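Local coordinates for protein titin (PDB 5JDJ) that forms part of titin, the giant muscle protein, as an immunoglobulin-type domain (I10) of its I-band region, probably contributing to the elastic filament of the sarcomere, at residues L6-T11 / Y75-G80. Residues are numbered along the deposited sequence; the frame is centred on the assembly and turned at random.
Sequences LHITKT and YTFVCG
His7 and Cys79 mark the closest backbone approach between 6-11 and 75-80, with His7 CA 6.4 Å from Cys79 CA. No hydrogen bond joins the two segments, which are linked by side-chain packing. Each backbone pairs within its own sheet instead: the backbones of Thr9 and Lys10 both hydrogen-bond to Glu28 in a classic beta bulge, and that of Phe77 to Val84.

Cys79 carries much of the contact, through both its sulfur and its CB. With SG anti to the backbone N (chi1 -175°), the sulfur is placed against the branch of Leu6, and Cys79 SG to Leu6 CG measures 3.4 Å, tight for a sulfur-carbon contact. Both methyls of Leu6 lie only a little farther from the sulfur, so the isobutyl group meets it through its fork.

In the immunoglobulin I-set beta sandwich, this contact brings edge strand 8-10 of one sheet against interior strand 73-79 of the other. Phe77 carries the filling inward, packing on Cys27 and Val29 of strand 23-29 and meeting Trp38 edge-to-face.

Ile8 covers the other part of Cys79. Its CG1, placed beside the backbone N and anti to the carbonyl carbon (chi1 -68°), comes within 3.7 Å of Cys79 CB, and the chain then runs on to Phe77. There Ile8 CD1 arrives at the ring edge, near the ring plane, 4.2 Å from Phe77 CD2, and also lies close to Phe77 O. Ile8 also touches Val84, and its backbone N donates to Asp82 OD2, tying the edge strand to strand 82-90. A bound calcium ion lies about 5 Å from the Ile8 side chain.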
ATOM      1  N   LEU A   6       8.668 -17.870  -0.005  1.00 12.87           N
ATOM      2  CA  LEU A   6       8.487 -16.501   0.451  1.00 12.64           C
ATOM      3  C   LEU A   6       8.881 -16.374   1.931  1.00 11.79           C
ATOM      4  O   LEU A   6       8.501 -17.204   2.754  1.00 13.92           O
ATOM      5  CB  LEU A   6       7.034 -16.084   0.229  1.00 13.10           C
ATOM      6  CG  LEU A   6       6.576 -14.736   0.752  1.00 15.99           C
ATOM      7  CD1 LEU A   6       7.374 -13.615   0.091  1.00 16.21           C
ATOM      8  CD2 LEU A   6       5.076 -14.563   0.504  1.00 17.06           C
ATOM      9  N   HIS A   7       9.630 -15.333   2.281  1.00 12.73           N
ATOM     10  CA  HIS A   7      10.004 -15.163   3.682  1.00 15.74           C
ATOM     11  C   HIS A   7      10.374 -13.723   4.000  1.00 15.17           C
ATOM     12  O   HIS A   7      10.649 -12.920   3.103  1.00 12.27           O
ATOM     13  CB  HIS A   7      11.164 -16.103   4.055  1.00 17.05           C
ATOM     14  CG  HIS A   7      12.408 -15.889   3.252  1.00 16.23           C
ATOM     15  ND1 HIS A   7      12.573 -16.404   1.984  1.00 18.22           N
ATOM     16  CD2 HIS A   7      13.549 -15.218   3.534  1.00 18.19           C
ATOM     17  CE1 HIS A   7      13.758 -16.056   1.518  1.00 20.25           C
ATOM     18  NE2 HIS A   7      14.371 -15.331   2.438  1.00 18.25           N
ATOM     19  N   ILE A   8      10.353 -13.401   5.289  1.00 13.45           N
ATOM     20  CA  ILE A   8      10.714 -12.071   5.733  1.00 14.21           C
ATOM     21  C   ILE A   8      12.236 -11.944   5.689  1.00 14.86           C
ATOM     22  O   ILE A   8      12.966 -12.836   6.152  1.00 16.17           O
ATOM     23  CB  ILE A   8      10.155 -11.776   7.140  1.00 17.02           C
ATOM     24  CG1 ILE A   8       8.621 -11.693   7.067  1.00 18.02           C
ATOM     25  CG2 ILE A   8      10.729 -10.472   7.698  1.00 16.17           C
ATOM     26  CD1 ILE A   8       7.915 -11.663   8.427  1.00 22.42           C
ATOM     27  N   THR A   9      12.716 -10.848   5.108  1.00 13.18           N
ATOM     28  CA  THR A   9      14.158 -10.638   4.974  1.00 12.96           C
ATOM     29  C   THR A   9      14.710  -9.508   5.852  1.00 13.99           C
ATOM     30  O   THR A   9      15.924  -9.380   6.013  1.00 13.64           O
ATOM     31  CB  THR A   9      14.542 -10.349   3.522  1.00 12.57           C
ATOM     32  OG1 THR A   9      13.794  -9.223   3.033  1.00 14.28           O
ATOM     33  CG2 THR A   9      14.265 -11.579   2.651  1.00 14.38           C
ATOM     34  N   LYS A  10      13.831  -8.694   6.424  1.00 12.05           N
ATOM     35  CA  LYS A  10      14.283  -7.609   7.299  1.00 13.54           C
ATOM     36  C   LYS A  10      13.161  -7.268   8.269  1.00 16.56           C
ATOM     37  O   LYS A  10      12.034  -7.040   7.859  1.00 15.89           O
ATOM     38  CB  LYS A  10      14.701  -6.373   6.484  1.00 14.51           C
ATOM     39  CG  LYS A  10      15.386  -5.278   7.315  1.00 19.14           C
ATOM     40  CD  LYS A  10      15.911  -4.132   6.423  1.00 15.19           C
ATOM     41  CE  LYS A  10      16.734  -3.115   7.221  1.00 24.35           C
ATOM     42  NZ  LYS A  10      15.960  -2.520   8.360  1.00 25.82           N
ATOM     43  N   THR A  11      13.453  -7.263   9.564  1.00 10.59           N
ATOM     44  CA  THR A  11      12.407  -7.073  10.554  1.00 11.32           C
ATOM     45  C   THR A  11      12.028  -5.595  10.677  1.00 13.43           C
ATOM     46  O   THR A  11      12.707  -4.717  10.134  1.00 18.17           O
ATOM     47  CB  THR A  11      12.848  -7.616  11.932  1.00 12.86           C
ATOM     48  OG1 THR A  11      11.737  -7.673  12.821  1.00 17.56           O
ATOM     49  CG2 THR A  11      13.937  -6.733  12.511  1.00 17.05           C
ATOM     50  N   TYR A  75       2.263  -5.042  17.065  1.00 21.76           N
ATOM     51  CA  TYR A  75       1.863  -5.140  15.675  1.00 22.20           C
ATOM     52  C   TYR A  75       2.665  -6.224  15.002  1.00 21.24           C
ATOM     53  O   TYR A  75       3.815  -6.480  15.364  1.00 21.58           O
ATOM     54  CB  TYR A  75       2.033  -3.798  14.962  1.00 19.09           C
ATOM     55  CG  TYR A  75       1.016  -2.802  15.442  1.00 20.25           C
ATOM     56  CD1 TYR A  75      -0.198  -2.664  14.795  1.00 21.62           C
ATOM     57  CD2 TYR A  75       1.244  -2.043  16.584  1.00 22.58           C
ATOM     58  CE1 TYR A  75      -1.145  -1.775  15.246  1.00 21.20           C
ATOM     59  CE2 TYR A  75       0.305  -1.143  17.042  1.00 25.59           C
ATOM     60  CZ  TYR A  75      -0.888  -1.016  16.370  1.00 22.68           C
ATOM     61  OH  TYR A  75      -1.834  -0.125  16.820  1.00 23.36           O
ATOM     62  N   THR A  76       2.047  -6.877  14.032  1.00 17.53           N
ATOM     63  CA  THR A  76       2.673  -8.010  13.379  1.00 17.81           C
ATOM     64  C   THR A  76       2.518  -7.898  11.878  1.00 18.03           C
ATOM     65  O   THR A  76       1.422  -7.621  11.381  1.00 17.89           O
ATOM     66  CB  THR A  76       2.059  -9.343  13.862  1.00 18.76           C
ATOM     67  OG1 THR A  76       2.171  -9.443  15.289  1.00 19.38           O
ATOM     68  CG2 THR A  76       2.754 -10.528  13.211  1.00 17.94           C
ATOM     69  N   PHE A  77       3.616  -8.085  11.153  1.00 13.29           N
ATOM     70  CA  PHE A  77       3.529  -8.265   9.721  1.00 15.39           C
ATOM     71  C   PHE A  77       3.519  -9.752   9.438  1.00 17.73           C
ATOM     72  O   PHE A  77       4.344 -10.509   9.972  1.00 15.24           O
ATOM     73  CB  PHE A  77       4.684  -7.583   8.973  1.00 19.38           C
ATOM     74  CG  PHE A  77       4.624  -7.780   7.484  1.00 14.60           C
ATOM     75  CD1 PHE A  77       3.770  -7.010   6.699  1.00 12.59           C
ATOM     76  CD2 PHE A  77       5.377  -8.771   6.866  1.00 18.35           C
ATOM     77  CE1 PHE A  77       3.695  -7.197   5.337  1.00 13.98           C
ATOM     78  CE2 PHE A  77       5.303  -8.963   5.485  1.00 16.95           C
ATOM     79  CZ  PHE A  77       4.454  -8.167   4.721  1.00 15.25           C
ATOM     80  N   VAL A  78       2.587 -10.176   8.596  1.00 15.14           N
ATOM     81  CA  VAL A  78       2.413 -11.592   8.332  1.00 15.55           C
ATOM     82  C   VAL A  78       2.744 -11.919   6.887  1.00 18.49           C
ATOM     83  O   VAL A  78       2.199 -11.322   5.958  1.00 17.33           O
ATOM     84  CB  VAL A  78       0.974 -12.057   8.642  1.00 19.63           C
ATOM     85  CG1 VAL A  78       0.833 -13.555   8.363  1.00 17.24           C
ATOM     86  CG2 VAL A  78       0.634 -11.740  10.074  1.00 19.51           C
ATOM     87  N   CYS A  79       3.647 -12.881   6.725  1.00 16.81           N
ATOM     88  CA  CYS A  79       4.134 -13.305   5.427  1.00 18.02           C
ATOM     89  C   CYS A  79       3.903 -14.827   5.304  1.00 17.32           C
ATOM     90  O   CYS A  79       4.821 -15.612   5.490  1.00 16.65           O
ATOM     91  CB  CYS A  79       5.614 -12.925   5.305  1.00 17.78           C
ATOM     92  SG  CYS A  79       6.413 -13.214   3.732  1.00 30.35           S
ATOM     93  N   GLY A  80       2.667 -15.239   5.031  1.00 15.81           N
ATOM     94  CA  GLY A  80       2.341 -16.660   5.052  1.00 13.74           C
ATOM     95  C   GLY A  80       2.560 -17.196   6.460  1.00 14.85           C
ATOM     96  O   GLY A  80       2.062 -16.620   7.413  1.00 18.28           O
TER